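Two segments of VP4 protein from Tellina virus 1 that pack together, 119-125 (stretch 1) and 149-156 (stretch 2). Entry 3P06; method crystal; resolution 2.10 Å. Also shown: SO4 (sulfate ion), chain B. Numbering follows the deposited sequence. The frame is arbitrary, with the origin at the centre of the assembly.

Stretch 1, residues 119-125: PFLMVTG
Stretch 2 (149-156) AGIGLAAN

Ile151 is the apolar centre of the contact. Its CA-to-CB bond points toward the other stretch, and its side chain is extended, chi1 t and chi2 t. Ile151 CG1 lies over one face of the Phe120 ring, 3.9 Å from the ring centroid and 10° off the normal, a CH-pi contact. Ile151 CD1 continues along the ring, 3.7 Å from Phe120 CD1, and reaches 3.5 Å from Leu121 N. Ile151 CG2 meets the selenium of Met122, here selenomethionine, with CG2 to SE at 3.7 Å. Phe120 is t, with chi2 at 64°. Its CA-to-CB bond points sideways, but the ring end comes nearer, and Phe120 CZ lies 3.4 Å from Gly150 O.

Two parallel strand segments continue from this cluster. Met122 pairs with Leu153, CA to CA 4.6 Å, and Val123 with Ala154, CA to CA 4.8 Å. The same register places Leu121 CA 5.0 Å from Gly152 CA and Thr124 CA 5.3 Å from Ala155 CA. The end-to-end directions of the touching parts differ by 42°.

Met122 and Leu153 share one face of the sheet. Met122 is m, t, p (chi1 -63°, chi2 -173°, chi3 88°), and its end leads away. Leu153 is t, p, and its end comes nearer: Leu153 CD1 is 3.8 Å from Met122 CB. Val123 and Ala154 share the other face. Val123 is t, with CG2 4.1 Å from Ala154 CB. Leu121, t, p, starts away from the other stretch but bends back, so that Leu121 CD2 is 3.9 Å from Ala154 CB. Gly152 has no side chain; an ideal CB there would lie only 3.3 Å from Leu121 CD1, a tight fit.

Three backbone hydrogen bonds join the stretches. Met122 N donates to Gly152 O at 2.8 Å and 175°. Ala154 N donates to Met122 O at 2.8 Å and 168°. Thr124 N donates to Ala154 O at 3.0 Å and 161°. Met122 and Thr124 thus bond either side of Val123, as expected for parallel pairing. Two CA-H...O contacts supplement them: Leu153 CA to Met122 O at 3.3 Å, and Val123 CA to Ala154 O at 3.5 Å.

Phi/psi is -100/155 at Met122, -132/136 at Val123, -129/134 at Leu153 and -104/140 at Ala154, all extended. Gly150 is at 72/38. It closes the preceding helix in a Schellman motif, and its positive phi favours glycine.

Water extends the pairing at both ends. Water 1 donates to Phe120 O at 2.8 Å and accepts from Gly152 N at 2.7 Å. Water 2 donates to Thr124 O at 2.8 Å and accepts from Asn156 N at 2.9 Å. Thr124 is t; its CG2 packs 3.6 Å from Ala155 CB. At this polar edge Thr124 OG1 lies 3.1 Å from sulfate O1, and Gly125 CA is 3.3 Å from the same O1. The sulfate probably comes from the crystallisation liquor.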

# COMPACT_ATOMS: atom_id res chain seq x y z
N PRO A 119 -9.53 -0.36 6.36
CA PRO A 119 -10.39 -1.48 5.97
C PRO A 119 -9.63 -2.82 6.10
O PRO A 119 -8.40 -2.88 5.95
CB PRO A 119 -10.68 -1.21 4.45
CG PRO A 119 -9.62 -0.38 3.99
CD PRO A 119 -9.20 0.51 5.20
N PHE A 120 -10.37 -3.89 6.34
CA PHE A 120 -9.74 -5.19 6.43
C PHE A 120 -9.71 -5.74 5.02
O PHE A 120 -10.51 -6.60 4.66
CB PHE A 120 -10.55 -6.07 7.35
CG PHE A 120 -9.95 -7.41 7.60
CD1 PHE A 120 -8.74 -7.54 8.23
CD2 PHE A 120 -10.65 -8.58 7.21
CE1 PHE A 120 -8.17 -8.81 8.45
CE2 PHE A 120 -10.05 -9.86 7.43
CZ PHE A 120 -8.85 -9.95 8.07
N LEU A 121 -8.79 -5.21 4.21
CA LEU A 121 -8.74 -5.54 2.83
C LEU A 121 -7.45 -4.95 2.29
O LEU A 121 -7.13 -3.80 2.58
CB LEU A 121 -9.92 -4.89 2.10
CG LEU A 121 -10.08 -5.23 0.61
CD1 LEU A 121 -10.58 -6.61 0.43
CD2 LEU A 121 -11.00 -4.25 -0.13
N MSE A 122 -6.72 -5.70 1.49
CA MSE A 122 -5.49 -5.15 0.92
C MSE A 122 -5.83 -4.73 -0.49
O MSE A 122 -6.76 -5.30 -1.12
CB MSE A 122 -4.40 -6.22 0.88
CG MSE A 122 -4.02 -6.70 2.30
SE MSE A 122 -2.45 -7.90 2.10
CE MSE A 122 -1.16 -6.45 2.23
N VAL A 123 -5.08 -3.77 -1.01
CA VAL A 123 -5.41 -3.31 -2.35
C VAL A 123 -4.15 -3.24 -3.23
O VAL A 123 -3.13 -2.78 -2.77
CB VAL A 123 -6.11 -1.92 -2.23
CG1 VAL A 123 -6.26 -1.26 -3.61
CG2 VAL A 123 -7.52 -2.06 -1.50
N THR A 124 -4.20 -3.69 -4.47
CA THR A 124 -3.01 -3.55 -5.34
C THR A 124 -3.43 -3.00 -6.71
O THR A 124 -4.48 -3.41 -7.25
CB THR A 124 -2.20 -4.95 -5.52
OG1 THR A 124 -0.92 -4.74 -6.17
CG2 THR A 124 -2.96 -5.93 -6.36
N GLY A 125 -2.56 -2.17 -7.30
CA GLY A 125 -2.69 -1.80 -8.69
C GLY A 125 -2.20 -0.38 -8.94
O GLY A 125 -2.16 0.44 -8.02
N ALA A 149 -1.83 -14.31 5.20
CA ALA A 149 -2.15 -13.37 6.28
C ALA A 149 -3.63 -13.47 6.65
O ALA A 149 -4.08 -12.85 7.65
CB ALA A 149 -1.79 -11.89 5.86
N GLY A 150 -4.42 -14.19 5.86
CA GLY A 150 -5.85 -14.30 6.11
C GLY A 150 -6.68 -13.04 5.83
O GLY A 150 -7.64 -12.72 6.56
N ILE A 151 -6.35 -12.31 4.78
CA ILE A 151 -7.09 -11.08 4.50
C ILE A 151 -7.42 -11.04 3.00
O ILE A 151 -6.68 -11.58 2.21
CB ILE A 151 -6.28 -9.85 4.95
CG1 ILE A 151 -7.03 -8.52 4.75
CG2 ILE A 151 -4.84 -9.79 4.19
CD1 ILE A 151 -6.29 -7.26 5.49
N GLY A 152 -8.54 -10.46 2.63
CA GLY A 152 -8.90 -10.28 1.20
C GLY A 152 -8.00 -9.30 0.42
O GLY A 152 -7.38 -8.37 0.98
N LEU A 153 -7.99 -9.45 -0.90
CA LEU A 153 -7.22 -8.54 -1.73
C LEU A 153 -8.14 -8.02 -2.83
O LEU A 153 -8.83 -8.82 -3.44
CB LEU A 153 -6.10 -9.32 -2.38
CG LEU A 153 -5.27 -8.50 -3.40
CD1 LEU A 153 -4.47 -7.34 -2.76
CD2 LEU A 153 -4.30 -9.38 -4.21
N ALA A 154 -8.12 -6.70 -3.07
CA ALA A 154 -8.84 -6.08 -4.18
C ALA A 154 -7.83 -5.75 -5.24
O ALA A 154 -6.72 -5.29 -4.92
CB ALA A 154 -9.56 -4.82 -3.75
N ALA A 155 -8.20 -5.97 -6.50
CA ALA A 155 -7.26 -5.71 -7.63
C ALA A 155 -8.09 -5.73 -8.89
O ALA A 155 -9.22 -6.22 -8.85
CB ALA A 155 -6.13 -6.84 -7.77
N ASN A 156 -7.52 -5.26 -10.00
CA ASN A 156 -8.20 -5.38 -11.28
C ASN A 156 -7.90 -6.77 -11.86
O ASN A 156 -7.14 -6.92 -12.81
CB ASN A 156 -7.74 -4.27 -12.21
CG ASN A 156 -8.52 -4.26 -13.54
OD1 ASN A 156 -9.34 -5.17 -13.79
ND2 ASN A 156 -8.28 -3.25 -14.36
S SO4 B . -0.08 -5.61 -9.56
O1 SO4 B . -1.05 -4.57 -9.31
O2 SO4 B . -0.62 -6.85 -9.02
O3 SO4 B . 0.07 -5.71 -11.00
O4 SO4 B . 1.25 -5.38 -9.05
O HOH W 1 -10.61 -9.19 3.74
O HOH W 2 -4.87 -4.14 -9.91